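Local structure of putative amidohydrolase (Unidentified, 3FEQ) at residues 5-10 against 26-31; 30-35 against 402-407; 251-256 against 298-303; 272-277 against 336-341. The protein probably acts as a zinc-dependent prolidase of the amidohydrolase superfamily, hydrolysing dipeptides that end in proline. All coordinates share one frame; numbering follows the deposited sequence.

The four contacts fall into two groups. Interactions 1 and 2 have centres about 8 Å apart, share Asp30 and Gly31, and belong to one mixed sheet, in which strands 20-30 and 33-38 are neighbours. Interactions 3 and 4 have centres about 12 Å apart, within the amidohydrolase region; interaction 3 includes a zinc ligand, His251, and interaction 4 lies close by. Centres of interactions 1 and 3 are about 43 Å apart, on opposite sides of the chain's centre. Along the chain, interaction 1 closes first; interaction 2 spans 30-35 to 402-407, and interactions 3 and 4, whose segments alternate, are nested within that span. The N- and C-terminal strands thus meet well away from interactions 3 and 4.

Interaction 1: 5-10 against 26-31; sequences ITVLQG and HVVIDG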
loop_
_atom_site.group_PDB
_atom_site.type_symbol
_atom_site.label_atom_id
_atom_site.label_comp_id
_atom_site.label_asym_id
_atom_site.label_seq_id
_atom_site.Cartn_x
_atom_site.Cartn_y
_atom_site.Cartn_z
ATOM N N ILE C 5 -47.917 -1.298 -35.496
ATOM C CA ILE C 5 -48.750 -2.394 -35.014
ATOM C C ILE C 5 -48.545 -3.674 -35.833
ATOM O O ILE C 5 -48.296 -3.617 -37.035
ATOM C CB ILE C 5 -50.245 -1.952 -35.012
ATOM C CG1 ILE C 5 -51.177 -3.073 -34.556
ATOM C CG2 ILE C 5 -50.665 -1.379 -36.380
ATOM C CD1 ILE C 5 -52.343 -2.574 -33.725
ATOM N N THR C 6 -48.634 -4.826 -35.175
ATOM C CA THR C 6 -48.382 -6.113 -35.822
ATOM C C THR C 6 -49.431 -7.152 -35.429
ATOM O O THR C 6 -49.954 -7.125 -34.316
ATOM C CB THR C 6 -46.969 -6.633 -35.474
ATOM O OG1 THR C 6 -45.998 -5.697 -35.943
ATOM C CG2 THR C 6 -46.688 -7.992 -36.117
ATOM N N VAL C 7 -49.744 -8.055 -36.354
ATOM C CA VAL C 7 -50.667 -9.135 -36.075
ATOM C C VAL C 7 -50.107 -10.472 -36.525
ATOM O O VAL C 7 -49.828 -10.669 -37.708
ATOM C CB VAL C 7 -52.018 -8.904 -36.768
ATOM C CG1 VAL C 7 -52.912 -10.133 -36.614
ATOM C CG2 VAL C 7 -52.697 -7.664 -36.207
ATOM N N LEU C 8 -49.958 -11.393 -35.581
ATOM C CA LEU C 8 -49.847 -12.799 -35.926
ATOM C C LEU C 8 -51.244 -13.366 -36.078
ATOM O O LEU C 8 -51.993 -13.418 -35.104
ATOM C CB LEU C 8 -49.120 -13.578 -34.833
ATOM C CG LEU C 8 -47.656 -13.296 -34.493
ATOM C CD1 LEU C 8 -46.887 -12.801 -35.702
ATOM C CD2 LEU C 8 -47.547 -12.313 -33.344
ATOM N N GLN C 9 -51.583 -13.809 -37.286
ATOM C CA GLN C 9 -52.958 -14.171 -37.604
ATOM C C GLN C 9 -53.194 -15.665 -37.810
ATOM O O GLN C 9 -52.442 -16.335 -38.523
ATOM C CB GLN C 9 -53.463 -13.373 -38.801
ATOM C CG GLN C 9 -52.492 -13.290 -39.953
ATOM C CD GLN C 9 -52.938 -12.297 -41.004
ATOM O OE1 GLN C 9 -53.706 -11.372 -40.717
ATOM N NE2 GLN C 9 -52.458 -12.478 -42.232
ATOM N N GLY C 10 -54.244 -16.172 -37.162
ATOM C CA GLY C 10 -54.711 -17.541 -37.361
ATOM C C GLY C 10 -53.810 -18.576 -36.723
ATOM O O GLY C 10 -53.767 -19.729 -37.166
ATOM N N HIS C 26 -55.896 -14.959 -33.270
ATOM C CA HIS C 26 -54.987 -13.918 -33.707
ATOM C C HIS C 26 -54.381 -13.261 -32.469
ATOM O O HIS C 26 -55.009 -13.209 -31.412
ATOM C CB HIS C 26 -55.738 -12.869 -34.540
ATOM C CG HIS C 26 -56.443 -13.428 -35.741
ATOM N ND1 HIS C 26 -56.203 -12.974 -37.020
ATOM C CD2 HIS C 26 -57.403 -14.376 -35.856
ATOM C CE1 HIS C 26 -56.969 -13.633 -37.872
ATOM N NE2 HIS C 26 -57.702 -14.494 -37.192
ATOM N N VAL C 27 -53.152 -12.779 -32.592
ATOM C CA VAL C 27 -52.537 -12.016 -31.515
ATOM C C VAL C 27 -51.989 -10.682 -32.012
ATOM O O VAL C 27 -51.179 -10.631 -32.942
ATOM C CB VAL C 27 -51.459 -12.825 -30.765
ATOM C CG1 VAL C 27 -50.804 -13.806 -31.686
ATOM C CG2 VAL C 27 -50.425 -11.910 -30.134
ATOM N N VAL C 28 -52.469 -9.604 -31.401
ATOM C CA VAL C 28 -52.233 -8.261 -31.901
ATOM C C VAL C 28 -51.237 -7.497 -31.040
ATOM O O VAL C 28 -51.483 -7.224 -29.861
ATOM C CB VAL C 28 -53.531 -7.456 -31.971
ATOM C CG1 VAL C 28 -53.292 -6.138 -32.677
ATOM C CG2 VAL C 28 -54.597 -8.245 -32.684
ATOM N N ILE C 29 -50.122 -7.129 -31.656
ATOM C CA ILE C 29 -49.028 -6.460 -30.966
ATOM C C ILE C 29 -49.100 -4.978 -31.271
ATOM O O ILE C 29 -49.135 -4.593 -32.440
ATOM C CB ILE C 29 -47.650 -6.945 -31.488
ATOM C CG1 ILE C 29 -47.568 -8.474 -31.577
ATOM C CG2 ILE C 29 -46.543 -6.386 -30.656
ATOM C CD1 ILE C 29 -47.738 -9.188 -30.269
ATOM N N ASP C 30 -49.091 -4.146 -30.234
ATOM C CA ASP C 30 -48.869 -2.705 -30.409
ATOM C C ASP C 30 -47.669 -2.212 -29.609
ATOM O O ASP C 30 -47.632 -2.323 -28.382
ATOM C CB ASP C 30 -50.118 -1.884 -30.046
ATOM C CG ASP C 30 -50.000 -0.411 -30.447
ATOM O OD1 ASP C 30 -50.076 0.455 -29.546
ATOM O OD2 ASP C 30 -49.840 -0.118 -31.658
ATOM N N GLY C 31 -46.714 -1.617 -30.314
ATOM C CA GLY C 31 -45.453 -1.240 -29.717
ATOM C C GLY C 31 -44.706 -2.490 -29.333
ATOM O O GLY C 31 -44.343 -3.295 -30.186
#
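Strands 5-9 and 26-30 run antiparallel, their short axes 4.6 Å apart at closest approach and their N-to-C directions 165° from one another. Two hydrogen-bonded pairs fix the register. Thr6 and Ile29 exchange both backbone bonds, Thr6 N to Ile29 O at 2.8 Å and Ile29 N to Thr6 O at 2.7 Å. Leu8 and Val27 repeat this, Val27 N reaching Leu8 O at 2.8 Å, while the return bond from Leu8 N to Val27 O is more bent, 142° at the hydrogen. On one face Leu8 and Val27 lie side by side, Leu8 CB 3.6 Å from Val27 CG1. On the other, Val7 CG2 packs against both methyls of Val28. Ile5 CG1, anti to the backbone N (chi1 178°), comes 3.3 Å from Ile29 O, and Ile5 CD1 joins the valine patch by touching Val28 CG1. One face of the His26 ring meets the backbone of Gln9 and Gly10: Gly10 N sits 3.6 Å above the ring plane, over its centre, and Gln9 CB is 3.3 Å from His26 ND1. Strands 48-51 and 33-38 flank the pair, as in the small beta-sheet domain that accompanies the barrel in many amidohydrolases.

Interaction 2: 30-35 against 402-407; sequences DGERIV and LQRGTL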
loop_
_atom_site.group_PDB
_atom_site.type_symbol
_atom_site.label_atom_id
_atom_site.label_comp_id
_atom_site.label_asym_id
_atom_site.label_seq_id
_atom_site.Cartn_x
_atom_site.Cartn_y
_atom_site.Cartn_z
ATOM N N ASP C 30 -49.091 -4.146 -30.234
ATOM C CA ASP C 30 -48.869 -2.705 -30.409
ATOM C C ASP C 30 -47.669 -2.212 -29.609
ATOM O O ASP C 30 -47.632 -2.323 -28.382
ATOM C CB ASP C 30 -50.118 -1.884 -30.046
ATOM C CG ASP C 30 -50.000 -0.411 -30.447
ATOM O OD1 ASP C 30 -50.076 0.455 -29.546
ATOM O OD2 ASP C 30 -49.840 -0.118 -31.658
ATOM N N GLY C 31 -46.714 -1.617 -30.314
ATOM C CA GLY C 31 -45.453 -1.240 -29.717
ATOM C C GLY C 31 -44.706 -2.490 -29.333
ATOM O O GLY C 31 -44.343 -3.295 -30.186
ATOM N N GLU C 32 -44.532 -2.675 -28.034
ATOM C CA GLU C 32 -43.798 -3.807 -27.512
ATOM C C GLU C 32 -44.712 -4.730 -26.724
ATOM O O GLU C 32 -44.265 -5.739 -26.183
ATOM C CB GLU C 32 -42.666 -3.314 -26.622
ATOM C CG GLU C 32 -41.775 -2.285 -27.286
ATOM C CD GLU C 32 -40.597 -1.896 -26.424
ATOM O OE1 GLU C 32 -39.766 -1.088 -26.881
ATOM O OE2 GLU C 32 -40.498 -2.405 -25.289
ATOM N N ARG C 33 -45.996 -4.391 -26.677
ATOM C CA ARG C 33 -46.949 -5.119 -25.845
ATOM C C ARG C 33 -48.005 -5.879 -26.637
ATOM O O ARG C 33 -48.280 -5.565 -27.794
ATOM C CB ARG C 33 -47.612 -4.175 -24.848
ATOM C CG ARG C 33 -46.614 -3.366 -24.051
ATOM C CD ARG C 33 -47.046 -3.270 -22.617
ATOM N NE ARG C 33 -45.911 -3.180 -21.701
ATOM C CZ ARG C 33 -45.483 -4.182 -20.935
ATOM N NH1 ARG C 33 -44.464 -4.010 -20.098
ATOM N NH2 ARG C 33 -46.078 -5.363 -21.001
ATOM N N ILE C 34 -48.574 -6.899 -26.003
ATOM C CA ILE C 34 -49.710 -7.625 -26.554
ATOM C C ILE C 34 -51.002 -6.909 -26.150
ATOM O O ILE C 34 -51.202 -6.614 -24.973
ATOM C CB ILE C 34 -49.721 -9.092 -26.068
ATOM C CG1 ILE C 34 -48.453 -9.814 -26.531
ATOM C CG2 ILE C 34 -50.956 -9.819 -26.575
ATOM C CD1 ILE C 34 -48.379 -11.272 -26.125
ATOM N N VAL C 35 -51.849 -6.582 -27.127
ATOM C CA VAL C 35 -53.081 -5.839 -26.849
ATOM C C VAL C 35 -54.339 -6.681 -26.983
ATOM O O VAL C 35 -55.347 -6.380 -26.357
ATOM C CB VAL C 35 -53.245 -4.618 -27.749
ATOM C CG1 VAL C 35 -54.157 -3.620 -27.088
ATOM C CG2 VAL C 35 -51.920 -3.988 -28.033
ATOM N N LEU C 402 -40.168 -13.299 -32.168
ATOM C CA LEU C 402 -40.442 -11.897 -31.931
ATOM C C LEU C 402 -39.915 -11.484 -30.575
ATOM O O LEU C 402 -40.080 -12.201 -29.588
ATOM C CB LEU C 402 -41.941 -11.632 -31.989
ATOM C CG LEU C 402 -42.476 -11.093 -33.309
ATOM C CD1 LEU C 402 -42.481 -12.182 -34.351
ATOM C CD2 LEU C 402 -43.866 -10.547 -33.099
ATOM N N GLN C 403 -39.307 -10.310 -30.519
ATOM C CA GLN C 403 -38.762 -9.808 -29.272
ATOM C C GLN C 403 -39.207 -8.363 -29.051
ATOM O O GLN C 403 -39.054 -7.528 -29.932
ATOM C CB GLN C 403 -37.240 -9.923 -29.311
ATOM C CG GLN C 403 -36.565 -10.038 -27.963
ATOM C CD GLN C 403 -35.120 -10.485 -28.073
ATOM O OE1 GLN C 403 -34.611 -11.160 -27.184
ATOM N NE2 GLN C 403 -34.454 -10.118 -29.161
ATOM N N ARG C 404 -39.807 -8.093 -27.897
ATOM C CA ARG C 404 -40.382 -6.780 -27.606
ATOM C C ARG C 404 -41.038 -6.121 -28.823
ATOM O O ARG C 404 -40.637 -5.040 -29.265
ATOM C CB ARG C 404 -39.335 -5.847 -26.981
ATOM C CG ARG C 404 -39.126 -6.050 -25.481
ATOM C CD ARG C 404 -38.351 -4.908 -24.850
ATOM N NE ARG C 404 -36.974 -4.848 -25.337
ATOM C CZ ARG C 404 -36.420 -3.780 -25.899
ATOM N NH1 ARG C 404 -37.118 -2.664 -26.042
ATOM N NH2 ARG C 404 -35.162 -3.821 -26.305
ATOM N N GLY C 405 -42.028 -6.802 -29.388
ATOM C CA GLY C 405 -42.758 -6.258 -30.514
ATOM C C GLY C 405 -42.153 -6.628 -31.850
ATOM O O GLY C 405 -42.857 -7.075 -32.744
ATOM N N THR C 406 -40.851 -6.446 -32.002
ATOM C CA THR C 406 -40.245 -6.572 -33.324
ATOM C C THR C 406 -39.782 -7.995 -33.690
ATOM O O THR C 406 -39.494 -8.813 -32.823
ATOM C CB THR C 406 -39.127 -5.535 -33.549
ATOM O OG1 THR C 406 -37.919 -6.221 -33.868
ATOM C CG2 THR C 406 -38.911 -4.672 -32.303
ATOM N N LEU C 407 -39.749 -8.284 -34.984
ATOM C CA LEU C 407 -39.389 -9.610 -35.473
ATOM C C LEU C 407 -37.872 -9.709 -35.639
ATOM O O LEU C 407 -37.250 -8.847 -36.241
ATOM C CB LEU C 407 -40.116 -9.900 -36.798
ATOM C CG LEU C 407 -39.626 -11.061 -37.671
ATOM C CD1 LEU C 407 -40.298 -12.354 -37.288
ATOM C CD2 LEU C 407 -39.831 -10.775 -39.144
#
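Arg404 NH1 faces both carboxylate oxygens of Glu32 in a salt bridge made of two weak hydrogen bonds. The bond to Glu32 OE1 is the shorter, 3.2 Å from Arg404 NH1, but strongly bent at the hydrogen. The one to Glu32 OE2 is nearly straight, 171°, yet 3.5 Å long from Arg404 NH1. Both oxygens approach the edge of the guanidinium, and the carboxylate plane is turned 65° from it, so this is not the flat two-to-two pairing of a bidentate bridge. The Glu32 chain is extended beyond CG and lies beside Arg404, pointing the same way. Arg404 bends at its third torsion (chi3 -66°), which sets NE, and Glu32 OE2 also comes within 3.3 Å of its CD.

Next to the charged pair the backbones approach at Gly405, which has no side chain: its CA makes a CH...O contact of 3.4 Å with Gly31 O. Glu32 CG rests 3.6 Å from Arg404 O. Arg404 has further polar partners, its N bonding to Asp376 OD1 and its NH2 more weakly to Glu120 O. Because Glu32 is exposed, solvent probably screens much of the bridge.

Each side of the contact is a tight reversal. Asp30 to Arg33 forms a type II' turn, with Arg33 N bonded to Asp30 O at 3.1 Å; across from it, Gln403 N bonds to Thr406 O at 2.8 Å. The contact is therefore a meeting of two beta-hairpin tips, one joining strands 20-30 and 33-38, the other strands 398-403 and 406-410, within one mixed sheet.

Interaction 3: 251-256 against 298-303; sequences HGNLVD and ASVQQK. With ZN (zinc ion), chain V.
Asn253 and Val300 meet just beyond the zinc site, where strand 248-254 of the amidohydrolase barrel runs into its following turn. His251, two residues earlier, binds zinc through NE2 at 2.4 Å, and His231 is the other protein ligand of that ion. Thr273 OG1 is hydrogen-bonded to His251 ND1, a second-shell link that would steady the ring's rotation.

The polar link of the contact runs from Asn253 ND2 to Val300 O, 3.0 Å long and 169° at the hydrogen. The oxygen lies in the plane of the Asn253 amide, whereas the donor stands above the carbonyl plane of Val300, 61° out of it. Asn253 CB is 4.1 Å from Val300 CG1, so the same side chain also gives an apolar touch. Lys303 adds a second touch: its CB sits 3.4 Å from Asn253 O and 3.6 Å from Leu254 CD2. The Leu254 and Lys303 side chains cross at about a right angle; the Lys303 chain bends at chi2, and its amino end does not take part in the contact.

Val300 lies where helix 297-300 gives way to helix 302-314. Tyr277, from helix 274-282, touches His251, Asn253 and Val300, while Tyr233 at the end of the adjacent strand 228-234 packs on Asn253 and Val300, and Ile204 from a loop touches both Leu254 and Val300.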
loop_
_atom_site.group_PDB
_atom_site.type_symbol
_atom_site.label_atom_id
_atom_site.label_comp_id
_atom_site.label_asym_id
_atom_site.label_seq_id
_atom_site.Cartn_x
_atom_site.Cartn_y
_atom_site.Cartn_z
ATOM N N HIS C 251 -29.018 -26.366 -10.038
ATOM C CA HIS C 251 -28.683 -27.794 -10.138
ATOM C C HIS C 251 -29.496 -28.638 -9.171
ATOM O O HIS C 251 -30.587 -29.108 -9.504
ATOM C CB HIS C 251 -27.194 -28.033 -9.910
ATOM C CG HIS C 251 -26.316 -27.007 -10.546
ATOM N ND1 HIS C 251 -26.118 -26.946 -11.905
ATOM C CD2 HIS C 251 -25.608 -25.987 -10.013
ATOM C CE1 HIS C 251 -25.298 -25.947 -12.181
ATOM N NE2 HIS C 251 -24.975 -25.347 -11.049
ATOM N N GLY C 252 -28.970 -28.820 -7.968
ATOM C CA GLY C 252 -29.727 -29.464 -6.897
ATOM C C GLY C 252 -29.873 -30.956 -7.109
ATOM O O GLY C 252 -30.822 -31.565 -6.618
ATOM N N ASN C 253 -28.900 -31.545 -7.804
ATOM C CA ASN C 253 -28.986 -32.920 -8.284
ATOM C C ASN C 253 -29.078 -33.954 -7.178
ATOM O O ASN C 253 -29.533 -35.071 -7.418
ATOM C CB ASN C 253 -27.783 -33.252 -9.157
ATOM C CG ASN C 253 -27.729 -32.421 -10.413
ATOM O OD1 ASN C 253 -27.989 -31.216 -10.391
ATOM N ND2 ASN C 253 -27.373 -33.057 -11.523
ATOM N N LEU C 254 -28.624 -33.595 -5.979
ATOM C CA LEU C 254 -28.538 -34.556 -4.889
ATOM C C LEU C 254 -29.429 -34.202 -3.692
ATOM O O LEU C 254 -29.001 -34.322 -2.542
ATOM C CB LEU C 254 -27.077 -34.754 -4.455
ATOM C CG LEU C 254 -26.066 -35.224 -5.520
ATOM C CD1 LEU C 254 -24.729 -35.615 -4.922
ATOM C CD2 LEU C 254 -26.586 -36.374 -6.364
ATOM N N VAL C 255 -30.669 -33.790 -3.957
ATOM C CA VAL C 255 -31.649 -33.573 -2.883
ATOM C C VAL C 255 -32.077 -34.869 -2.226
ATOM O O VAL C 255 -32.078 -35.921 -2.866
ATOM C CB VAL C 255 -32.946 -32.965 -3.410
ATOM C CG1 VAL C 255 -33.108 -31.526 -2.944
ATOM C CG2 VAL C 255 -33.026 -33.122 -4.915
ATOM N N ASP C 256 -32.471 -34.771 -0.956
ATOM C CA ASP C 256 -33.377 -35.735 -0.332
ATOM C C ASP C 256 -34.742 -35.076 -0.208
ATOM O O ASP C 256 -34.847 -33.848 -0.321
ATOM C CB ASP C 256 -32.861 -36.139 1.055
ATOM C CG ASP C 256 -32.266 -34.963 1.828
ATOM O OD1 ASP C 256 -32.962 -33.939 2.003
ATOM O OD2 ASP C 256 -31.100 -35.067 2.270
ATOM N N ALA C 298 -19.450 -37.881 -13.283
ATOM C CA ALA C 298 -20.054 -39.217 -13.326
ATOM C C ALA C 298 -21.220 -39.365 -12.341
ATOM O O ALA C 298 -22.255 -39.957 -12.666
ATOM C CB ALA C 298 -18.989 -40.292 -13.073
ATOM N N SER C 299 -21.066 -38.764 -11.164
ATOM C CA SER C 299 -21.961 -39.016 -10.040
ATOM C C SER C 299 -23.260 -38.213 -10.087
ATOM O O SER C 299 -24.311 -38.708 -9.690
ATOM C CB SER C 299 -21.235 -38.760 -8.714
ATOM O OG SER C 299 -20.883 -37.395 -8.568
ATOM N N VAL C 300 -23.180 -36.968 -10.542
ATOM C CA VAL C 300 -24.298 -36.036 -10.402
ATOM C C VAL C 300 -25.425 -36.276 -11.393
ATOM O O VAL C 300 -26.577 -35.947 -11.114
ATOM C CB VAL C 300 -23.856 -34.560 -10.488
ATOM C CG1 VAL C 300 -23.742 -33.973 -9.113
ATOM C CG2 VAL C 300 -22.543 -34.425 -11.236
ATOM N N GLN C 301 -25.095 -36.857 -12.542
ATOM C CA GLN C 301 -26.079 -37.090 -13.597
ATOM C C GLN C 301 -26.972 -38.275 -13.271
ATOM O O GLN C 301 -28.089 -38.371 -13.781
ATOM C CB GLN C 301 -25.379 -37.327 -14.929
ATOM C CG GLN C 301 -24.167 -38.228 -14.820
ATOM C CD GLN C 301 -23.888 -38.982 -16.095
ATOM O OE1 GLN C 301 -23.143 -39.960 -16.094
ATOM N NE2 GLN C 301 -24.488 -38.535 -17.195
ATOM N N GLN C 302 -26.450 -39.185 -12.443
ATOM C CA GLN C 302 -27.187 -40.359 -11.974
ATOM C C GLN C 302 -28.491 -39.914 -11.344
ATOM O O GLN C 302 -29.569 -40.071 -11.932
ATOM C CB GLN C 302 -26.369 -41.135 -10.927
ATOM C CG GLN C 302 -24.901 -41.340 -11.273
ATOM C CD GLN C 302 -24.709 -42.163 -12.523
ATOM O OE1 GLN C 302 -24.955 -43.367 -12.525
ATOM N NE2 GLN C 302 -24.278 -41.516 -13.599
ATOM N N LYS C 303 -28.367 -39.303 -10.169
ATOM C CA LYS C 303 -29.513 -38.833 -9.404
ATOM C C LYS C 303 -30.241 -37.673 -10.079
ATOM O O LYS C 303 -31.287 -37.230 -9.602
ATOM C CB LYS C 303 -29.073 -38.430 -7.996
ATOM C CG LYS C 303 -29.479 -39.409 -6.913
ATOM C CD LYS C 303 -28.485 -40.548 -6.756
ATOM C CE LYS C 303 -29.015 -41.588 -5.779
ATOM N NZ LYS C 303 -27.982 -42.589 -5.415
HETATM ZN ZN ZN V . -23.302 -23.686 -10.807
#

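Interaction 4: 272-277 against 336-341; sequences PTLVTY and FRIRAE
Ile338 and Arg339, successive residues of helix 335-340, carry most of the contact with residues 272-275, and Pro272 and Leu274 receive them. Ile338 points toward the start of helix 274-282 and touches it with two separate branches. Its CG2, anti to the backbone N, lies 3.9 Å from Leu274 CD1 and equally close to Leu274 CB. Its CD1, carried outward by an extended second torsion (chi2 167°), reaches Val275 instead, 3.7 Å from the CA and 3.9 Å from the CB of that residue. The isoleucine thus spans two consecutive residues of the first turn.

Arg339 leaves the helix beside it, extended from CG to NE, and brings its guanidinium to Pro272. The two side chains cross at about a right angle. Pro272 CB lies over one face of the flat group, with CD of the same ring 3.3 Å from Arg339 NH2, and Pro272 O is at the guanidinium edge, in its plane. Elsewhere Arg339 NE forms a salt bridge with Glu335 OE1, and NH1 bonds weakly to Gly319 O. The other oxygen of that carboxylate, Glu335 OE2, accepts a hydrogen bond from Val275 N.

The chemistry is therefore mixed: apolar packing by Ile338 beside a buried cation. Glu335 would offset that charge. Its bond to Val275 N links the two helices, while its salt bridge within helix 335-340 holds Arg339 NE.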
loop_
_atom_site.group_PDB
_atom_site.type_symbol
_atom_site.label_atom_id
_atom_site.label_comp_id
_atom_site.label_asym_id
_atom_site.label_seq_id
_atom_site.Cartn_x
_atom_site.Cartn_y
_atom_site.Cartn_z
ATOM N N PRO C 272 -32.865 -27.126 -12.271
ATOM C CA PRO C 272 -31.997 -28.230 -12.685
ATOM C C PRO C 272 -31.342 -27.899 -14.009
ATOM O O PRO C 272 -31.884 -27.115 -14.777
ATOM C CB PRO C 272 -32.976 -29.385 -12.865
ATOM C CG PRO C 272 -34.158 -29.025 -11.980
ATOM C CD PRO C 272 -34.273 -27.543 -12.140
ATOM N N THR C 273 -30.167 -28.447 -14.267
ATOM C CA THR C 273 -29.493 -28.180 -15.534
ATOM C C THR C 273 -28.992 -29.472 -16.139
ATOM O O THR C 273 -27.829 -29.567 -16.531
ATOM C CB THR C 273 -28.295 -27.224 -15.377
ATOM O OG1 THR C 273 -27.377 -27.755 -14.414
ATOM C CG2 THR C 273 -28.751 -25.850 -14.942
ATOM N N LEU C 274 -29.893 -30.445 -16.254
ATOM C CA LEU C 274 -29.520 -31.821 -16.567
ATOM C C LEU C 274 -28.711 -31.976 -17.853
ATOM O O LEU C 274 -27.764 -32.759 -17.899
ATOM C CB LEU C 274 -30.757 -32.710 -16.588
ATOM C CG LEU C 274 -31.536 -32.698 -15.266
ATOM C CD1 LEU C 274 -32.624 -33.755 -15.270
ATOM C CD2 LEU C 274 -30.609 -32.895 -14.077
ATOM N N VAL C 275 -29.040 -31.182 -18.866
ATOM C CA VAL C 275 -28.398 -31.304 -20.162
ATOM C C VAL C 275 -26.875 -31.192 -20.101
ATOM O O VAL C 275 -26.183 -31.925 -20.798
ATOM C CB VAL C 275 -28.998 -30.332 -21.200
ATOM C CG1 VAL C 275 -28.666 -28.886 -20.869
ATOM C CG2 VAL C 275 -28.548 -30.688 -22.602
ATOM N N THR C 276 -26.353 -30.348 -19.211
ATOM C CA THR C 276 -24.918 -30.082 -19.184
ATOM C C THR C 276 -24.110 -31.313 -18.807
ATOM O O THR C 276 -22.982 -31.490 -19.270
ATOM C CB THR C 276 -24.524 -28.865 -18.287
ATOM O OG1 THR C 276 -23.130 -28.579 -18.468
ATOM C CG2 THR C 276 -24.789 -29.122 -16.800
ATOM N N TYR C 277 -24.707 -32.175 -17.991
ATOM C CA TYR C 277 -24.015 -33.363 -17.517
ATOM C C TYR C 277 -23.966 -34.455 -18.584
ATOM O O TYR C 277 -23.003 -35.213 -18.653
ATOM C CB TYR C 277 -24.656 -33.870 -16.227
ATOM C CG TYR C 277 -24.801 -32.791 -15.175
ATOM C CD1 TYR C 277 -23.691 -32.310 -14.478
ATOM C CD2 TYR C 277 -26.042 -32.237 -14.891
ATOM C CE1 TYR C 277 -23.818 -31.309 -13.522
ATOM C CE2 TYR C 277 -26.177 -31.237 -13.936
ATOM C CZ TYR C 277 -25.064 -30.781 -13.256
ATOM O OH TYR C 277 -25.207 -29.796 -12.313
ATOM N N PHE C 336 -35.352 -29.572 -22.831
ATOM C CA PHE C 336 -36.781 -29.817 -22.982
ATOM C C PHE C 336 -37.118 -31.306 -23.029
ATOM O O PHE C 336 -38.008 -31.766 -22.311
ATOM C CB PHE C 336 -37.308 -29.148 -24.247
ATOM C CG PHE C 336 -37.627 -27.693 -24.076
ATOM C CD1 PHE C 336 -38.600 -27.276 -23.174
ATOM C CD2 PHE C 336 -36.970 -26.738 -24.828
ATOM C CE1 PHE C 336 -38.896 -25.914 -23.018
ATOM C CE2 PHE C 336 -37.267 -25.388 -24.679
ATOM C CZ PHE C 336 -38.238 -24.977 -23.785
ATOM N N ARG C 337 -36.414 -32.063 -23.868
ATOM C CA ARG C 337 -36.711 -33.489 -23.996
ATOM C C ARG C 337 -36.425 -34.267 -22.714
ATOM O O ARG C 337 -37.239 -35.073 -22.279
ATOM C CB ARG C 337 -35.993 -34.116 -25.191
ATOM C CG ARG C 337 -36.740 -35.313 -25.799
ATOM C CD ARG C 337 -36.858 -35.219 -27.318
ATOM N NE ARG C 337 -35.817 -36.004 -27.962
ATOM C CZ ARG C 337 -34.586 -35.566 -28.226
ATOM N NH1 ARG C 337 -34.232 -34.317 -27.938
ATOM N NH2 ARG C 337 -33.706 -36.382 -28.797
ATOM N N ILE C 338 -35.288 -33.980 -22.091
ATOM C CA ILE C 338 -34.909 -34.605 -20.828
ATOM C C ILE C 338 -35.988 -34.403 -19.776
ATOM O O ILE C 338 -36.375 -35.336 -19.070
ATOM C CB ILE C 338 -33.570 -34.050 -20.327
ATOM C CG1 ILE C 338 -32.485 -34.348 -21.354
ATOM C CG2 ILE C 338 -33.189 -34.661 -19.003
ATOM C CD1 ILE C 338 -31.207 -33.593 -21.124
ATOM N N ARG C 339 -36.510 -33.190 -19.709
ATOM C CA ARG C 339 -37.524 -32.884 -18.722
ATOM C C ARG C 339 -38.892 -33.449 -19.086
ATOM O O ARG C 339 -39.657 -33.849 -18.207
ATOM C CB ARG C 339 -37.601 -31.384 -18.498
ATOM C CG ARG C 339 -36.361 -30.849 -17.884
ATOM C CD ARG C 339 -36.662 -29.584 -17.191
ATOM N NE ARG C 339 -35.447 -28.930 -16.755
ATOM C CZ ARG C 339 -35.406 -28.065 -15.757
ATOM N NH1 ARG C 339 -36.508 -27.782 -15.078
ATOM N NH2 ARG C 339 -34.266 -27.482 -15.442
ATOM N N ALA C 340 -39.184 -33.491 -20.383
ATOM C CA ALA C 340 -40.435 -34.044 -20.863
ATOM C C ALA C 340 -40.504 -35.538 -20.572
ATOM O O ALA C 340 -41.565 -36.064 -20.267
ATOM C CB ALA C 340 -40.589 -33.788 -22.337
ATOM N N GLU C 341 -39.362 -36.208 -20.619
ATOM C CA GLU C 341 -39.334 -37.651 -20.484
ATOM C C GLU C 341 -39.642 -38.087 -19.067
ATOM O O GLU C 341 -39.903 -39.255 -18.818
ATOM C CB GLU C 341 -37.976 -38.207 -20.895
ATOM C CG GLU C 341 -37.780 -38.342 -22.390
ATOM C CD GLU C 341 -36.336 -38.633 -22.754
ATOM O OE1 GLU C 341 -35.570 -39.072 -21.867
ATOM O OE2 GLU C 341 -35.964 -38.424 -23.927
#